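Local atomic coordinates of cytochrome P450 (Novosphingobium aromaticivorans, PDB entry 3OFT), a protein that belongs to the cytochrome P450 family, holding an iron-containing protoporphyrin IX inside a largely helical fold. Residues A251-P254 with E255-R258; A370-P373 with D374-V377. All coordinates share one frame; numbering follows the deposited sequence.

In the fold
Interactions 1 and 2 lie on one side of the molecule, their centres about 15 Å apart and about 24 and 25 Å from the centre of the chain, so both are peripheral. Interaction 1, partly buried, is the corner between helix 221-252 and helix 254-262, where backbone hydrogen bonds cap the start of the second helix. Interaction 2 is a surface turn after strand 369-371, in which apolar packing and a single water take the place of direct backbone bonds. The two meet where A251 CB lies 4.1 Å from L371 CD2 and R252 CG lies 4.1 Å from L371 CD1, packing the end of the long helix against the strand.

Interaction 1 (A251-P254 with E255-R258); sequences ARHP and EDQR
The carbonyl of H253 faces the first turn of helix 254-262, accepting a hydrogen bond from Q257 N in its own carbonyl plane (3.1 Å from O to N, N-H...O angle 154°). D256 N gives the same oxygen a weak bond. H253 thus occupies the N-cap position in the corner between helix 221-252, the long helix of the P450 fold, and the helix that follows. One step on, R258 N reaches P254 O at 3.0 Å with an N-H...O angle of 161°, which continues the i to i+4 pattern that Q257 N to H253 O begins.

The E255 side chain turns back toward the cap. Its bend at chi2 (-83°) brings the carboxylate beside the histidine, where OE1 of E255 lies 3.4 Å from H253 CA and OE2 of E255 meets H253 CD2 at the ring edge, in plane, at 3.2 Å. The ring's rotation is held by the preceding helix turn: H253 ND1 hydrogen-bonds to H249 O, and the H253 and H249 rings stack. H249 NE2 also bonds to D256 OD1, so one residue of that turn steadies both side chains.

On the proline side, R258 folds at chi3 and lays one face of its guanidinium over P254 O, which stands 3.8 Å from the guanidinium plane. NH1 of R258 has a long, weak ion pair with E368, whereas R258 NH2 approaches P254 CB to 3.6 Å.

Interaction 2 (A370-P373 with D374-V377); sequences ALAP and DKAV
L371 crosses V377 at about a right angle, and its CD2 overlaps V377 CG2 at 3.6 Å while L371 CD1 lies 4.0 Å from the same methyl. The V377 torsion explains the choice of branch: CG1 stands anti to the backbone N (chi1 171°), which sends CG2 to the side where both leucine methyls lie.

Between these two residues the chain reverses through a turn close to type I, with P373 and D374 at its corners. The evidence is the backbone of P373 (phi -69°, psi -31°) and the 5.8 Å separation of A372 CA from K375 CA; D374 has a more extended phi than the ideal. The turn is open, because A372 O and K375 N are 4.1 Å apart, too far for the usual closing bond. Its mouth instead holds a water that donates to A372 O at 3.3 Å; the matching approach to K375 O is so short that its geometry is doubtful. The CB atoms of A372 and K375 come to 4.4 Å of each other across the bend.

The loop joins strand 369-371 to strand 378-380, both of which pair antiparallel with strand 386-394. Backbone bonds of A370 with V393 and of A372 with P391 tie the strand and the start of the loop to strand 386-394, on which K375 also rests, while L371 and V377 both pack on L248 of helix 221-252.

Interaction 1 (A251-P254 with E255-R258)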
ATOM      1  N   ALA A 251      -3.938  -1.103 -20.054  1.00  8.81           N
ATOM      2  CA  ALA A 251      -5.179  -1.394 -20.831  1.00  9.67           C
ATOM      3  C   ALA A 251      -5.752  -0.134 -21.496  1.00 10.76           C
ATOM      4  O   ALA A 251      -6.219  -0.192 -22.648  1.00 12.20           O
ATOM      5  CB  ALA A 251      -6.247  -2.047 -19.934  1.00  9.27           C
ATOM      6  N   ARG A 252      -5.653   0.990 -20.793  1.00 10.46           N
ATOM      7  CA  ARG A 252      -6.151   2.272 -21.266  1.00 12.45           C
ATOM      8  C   ARG A 252      -5.146   3.005 -22.162  1.00 13.68           C
ATOM      9  O   ARG A 252      -5.534   3.944 -22.863  1.00 14.46           O
ATOM     10  CB  ARG A 252      -6.513   3.167 -20.074  1.00 12.12           C
ATOM     11  CG  ARG A 252      -7.863   2.922 -19.478  1.00 13.65           C
ATOM     12  CD  ARG A 252      -8.065   3.790 -18.263  1.00 16.20           C
ATOM     13  NE  ARG A 252      -9.433   3.664 -17.758  1.00 22.42           N
ATOM     14  CZ  ARG A 252      -9.847   4.114 -16.575  1.00 22.84           C
ATOM     15  NH1 ARG A 252      -9.004   4.711 -15.751  1.00 24.30           N
ATOM     16  NH2 ARG A 252     -11.112   3.955 -16.208  1.00 26.57           N
ATOM     17  N   HIS A 253      -3.873   2.585 -22.141  1.00 14.70           N
ATOM     18  CA  HIS A 253      -2.790   3.240 -22.925  1.00 15.01           C
ATOM     19  C   HIS A 253      -2.071   2.248 -23.802  1.00 15.33           C
ATOM     20  O   HIS A 253      -0.926   1.834 -23.508  1.00 16.22           O
ATOM     21  CB  HIS A 253      -1.788   3.955 -21.994  1.00 15.30           C
ATOM     22  CG  HIS A 253      -2.376   5.116 -21.278  1.00 14.95           C
ATOM     23  ND1 HIS A 253      -3.091   4.983 -20.101  1.00 19.61           N
ATOM     24  CD2 HIS A 253      -2.388   6.436 -21.572  1.00 18.67           C
ATOM     25  CE1 HIS A 253      -3.510   6.168 -19.699  1.00 17.43           C
ATOM     26  NE2 HIS A 253      -3.085   7.070 -20.568  1.00 21.75           N
ATOM     27  N   PRO A 254      -2.758   1.776 -24.861  1.00 15.55           N
ATOM     28  CA  PRO A 254      -2.108   0.861 -25.773  1.00 15.78           C
ATOM     29  C   PRO A 254      -0.766   1.408 -26.267  1.00 14.47           C
ATOM     30  O   PRO A 254       0.127   0.619 -26.488  1.00 14.94           O
ATOM     31  CB  PRO A 254      -3.086   0.788 -26.949  1.00 16.76           C
ATOM     32  CG  PRO A 254      -3.913   2.029 -26.831  1.00 17.77           C
ATOM     33  CD  PRO A 254      -4.099   2.131 -25.342  1.00 16.60           C
ATOM     34  N   GLU A 255      -0.623   2.725 -26.415  1.00 14.23           N
ATOM     35  CA  GLU A 255       0.702   3.288 -26.797  1.00 14.51           C
ATOM     36  C   GLU A 255       1.798   2.969 -25.773  1.00 13.91           C
ATOM     37  O   GLU A 255       2.969   2.806 -26.159  1.00 11.31           O
ATOM     38  CB  GLU A 255       0.642   4.800 -27.057  1.00 15.97           C
ATOM     39  CG  GLU A 255       0.486   5.729 -25.795  1.00 17.80           C
ATOM     40  CD  GLU A 255      -0.961   5.895 -25.289  1.00 22.19           C
ATOM     41  OE1 GLU A 255      -1.827   5.053 -25.594  1.00 21.75           O
ATOM     42  OE2 GLU A 255      -1.245   6.882 -24.560  1.00 26.17           O
ATOM     43  N   ASP A 256       1.440   2.920 -24.478  1.00 12.64           N
ATOM     44  CA  ASP A 256       2.450   2.508 -23.466  1.00 12.48           C
ATOM     45  C   ASP A 256       2.724   1.026 -23.488  1.00 11.67           C
ATOM     46  O   ASP A 256       3.845   0.615 -23.222  1.00 10.36           O
ATOM     47  CB  ASP A 256       2.145   3.009 -22.047  1.00 12.22           C
ATOM     48  CG  ASP A 256       2.329   4.545 -21.923  1.00 18.70           C
ATOM     49  OD1 ASP A 256       1.846   5.139 -20.930  1.00 17.63           O
ATOM     50  OD2 ASP A 256       2.928   5.167 -22.852  1.00 19.83           O
ATOM     51  N   GLN A 257       1.729   0.185 -23.822  1.00 11.05           N
ATOM     52  CA  GLN A 257       2.050  -1.239 -23.999  1.00 11.81           C
ATOM     53  C   GLN A 257       3.066  -1.383 -25.106  1.00 12.21           C
ATOM     54  O   GLN A 257       4.054  -2.155 -24.997  1.00 12.05           O
ATOM     55  CB  GLN A 257       0.808  -2.054 -24.438  1.00 12.65           C
ATOM     56  CG  GLN A 257      -0.216  -2.283 -23.363  1.00 12.72           C
ATOM     57  CD  GLN A 257      -1.422  -3.083 -23.876  1.00 12.61           C
ATOM     58  OE1 GLN A 257      -2.562  -2.673 -23.660  1.00 16.74           O
ATOM     59  NE2 GLN A 257      -1.175  -4.212 -24.529  1.00  8.39           N
ATOM     60  N   ARG A 258       2.817  -0.654 -26.204  1.00 13.01           N
ATOM     61  CA  ARG A 258       3.710  -0.747 -27.353  1.00 14.93           C
ATOM     62  C   ARG A 258       5.080  -0.234 -26.990  1.00 14.30           C
ATOM     63  O   ARG A 258       6.073  -0.859 -27.297  1.00 15.61           O
ATOM     64  CB  ARG A 258       3.173   0.060 -28.540  1.00 15.97           C
ATOM     65  CG  ARG A 258       2.009  -0.602 -29.251  1.00 21.73           C
ATOM     66  CD  ARG A 258       1.690   0.195 -30.508  1.00 29.71           C
ATOM     67  NE  ARG A 258       0.648   1.194 -30.273  1.00 34.23           N
ATOM     68  CZ  ARG A 258      -0.651   0.908 -30.305  1.00 36.29           C
ATOM     69  NH1 ARG A 258      -1.048  -0.338 -30.556  1.00 37.67           N
ATOM     70  NH2 ARG A 258      -1.546   1.857 -30.078  1.00 37.29           N
TER

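Interaction 2 (A370-P373 with D374-V377)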
ATOM      1  N   ALA A 370      -6.868  -5.116 -23.791  1.00 12.60           N
ATOM      2  CA  ALA A 370      -7.727  -3.939 -23.705  1.00 12.48           C
ATOM      3  C   ALA A 370      -8.814  -4.151 -22.678  1.00 13.60           C
ATOM      4  O   ALA A 370      -9.045  -5.285 -22.223  1.00 11.18           O
ATOM      5  CB  ALA A 370      -8.393  -3.650 -25.095  1.00 13.78           C
ATOM      6  N   LEU A 371      -9.529  -3.074 -22.345  1.00 12.89           N
ATOM      7  CA  LEU A 371     -10.705  -3.258 -21.506  1.00 13.35           C
ATOM      8  C   LEU A 371     -11.803  -4.005 -22.297  1.00 13.51           C
ATOM      9  O   LEU A 371     -11.889  -3.874 -23.523  1.00 14.48           O
ATOM     10  CB  LEU A 371     -11.229  -1.915 -21.020  1.00 13.21           C
ATOM     11  CG  LEU A 371     -10.324  -1.132 -20.060  1.00 12.08           C
ATOM     12  CD1 LEU A 371     -10.978   0.223 -19.875  1.00 16.92           C
ATOM     13  CD2 LEU A 371     -10.123  -1.815 -18.712  1.00 16.52           C
ATOM     14  N   ALA A 372     -12.619  -4.781 -21.597  1.00 13.16           N
ATOM     15  CA  ALA A 372     -13.788  -5.432 -22.213  1.00 15.24           C
ATOM     16  C   ALA A 372     -14.768  -4.394 -22.753  1.00 17.20           C
ATOM     17  O   ALA A 372     -14.915  -3.316 -22.165  1.00 16.56           O
ATOM     18  CB  ALA A 372     -14.488  -6.332 -21.222  1.00 14.40           C
ATOM     19  N   PRO A 373     -15.454  -4.716 -23.860  1.00 19.07           N
ATOM     20  CA  PRO A 373     -16.347  -3.683 -24.405  1.00 21.73           C
ATOM     21  C   PRO A 373     -17.594  -3.360 -23.567  1.00 24.01           C
ATOM     22  O   PRO A 373     -18.045  -2.221 -23.604  1.00 25.35           O
ATOM     23  CB  PRO A 373     -16.768  -4.261 -25.764  1.00 20.95           C
ATOM     24  CG  PRO A 373     -16.714  -5.745 -25.569  1.00 19.61           C
ATOM     25  CD  PRO A 373     -15.516  -5.973 -24.633  1.00 19.08           C
ATOM     26  N   ASP A 374     -18.153  -4.325 -22.833  1.00 26.26           N
ATOM     27  CA  ASP A 374     -19.448  -4.068 -22.142  1.00 28.78           C
ATOM     28  C   ASP A 374     -19.438  -4.177 -20.606  1.00 28.61           C
ATOM     29  O   ASP A 374     -20.502  -4.273 -19.981  1.00 29.22           O
ATOM     30  CB  ASP A 374     -20.565  -4.961 -22.711  1.00 29.87           C
ATOM     31  CG  ASP A 374     -20.452  -6.419 -22.254  1.00 34.53           C
ATOM     32  OD1 ASP A 374     -21.286  -6.874 -21.414  1.00 38.99           O
ATOM     33  OD2 ASP A 374     -19.510  -7.106 -22.719  1.00 40.98           O
ATOM     34  N   LYS A 375     -18.254  -4.166 -19.996  1.00 27.26           N
ATOM     35  CA  LYS A 375     -18.163  -4.227 -18.544  1.00 25.95           C
ATOM     36  C   LYS A 375     -17.399  -3.009 -18.051  1.00 25.16           C
ATOM     37  O   LYS A 375     -16.525  -2.505 -18.747  1.00 26.12           O
ATOM     38  CB  LYS A 375     -17.498  -5.523 -18.089  1.00 26.23           C
ATOM     39  CG  LYS A 375     -18.131  -6.788 -18.638  1.00 27.78           C
ATOM     40  CD  LYS A 375     -17.710  -7.984 -17.809  1.00 31.14           C
ATOM     41  CE  LYS A 375     -17.907  -9.275 -18.589  1.00 35.20           C
ATOM     42  NZ  LYS A 375     -16.617  -9.789 -19.120  1.00 36.59           N
ATOM     43  N   ALA A 376     -17.729  -2.516 -16.872  1.00 22.85           N
ATOM     44  CA  ALA A 376     -17.118  -1.264 -16.399  1.00 20.46           C
ATOM     45  C   ALA A 376     -15.937  -1.523 -15.472  1.00 18.02           C
ATOM     46  O   ALA A 376     -15.882  -2.546 -14.786  1.00 16.68           O
ATOM     47  CB  ALA A 376     -18.157  -0.416 -15.669  1.00 20.36           C
ATOM     48  N   VAL A 377     -15.039  -0.542 -15.410  1.00 17.08           N
ATOM     49  CA  VAL A 377     -13.994  -0.466 -14.405  1.00 16.16           C
ATOM     50  C   VAL A 377     -14.600   0.231 -13.178  1.00 15.60           C
ATOM     51  O   VAL A 377     -15.156   1.338 -13.307  1.00 16.01           O
ATOM     52  CB  VAL A 377     -12.810   0.393 -14.907  1.00 16.80           C
ATOM     53  CG1 VAL A 377     -11.790   0.677 -13.745  1.00 15.82           C
ATOM     54  CG2 VAL A 377     -12.120  -0.286 -16.105  1.00 17.14           C
TER
HETATM   55  O   HOH W   1     -14.227  -1.993 -19.235  1.00 35.11           O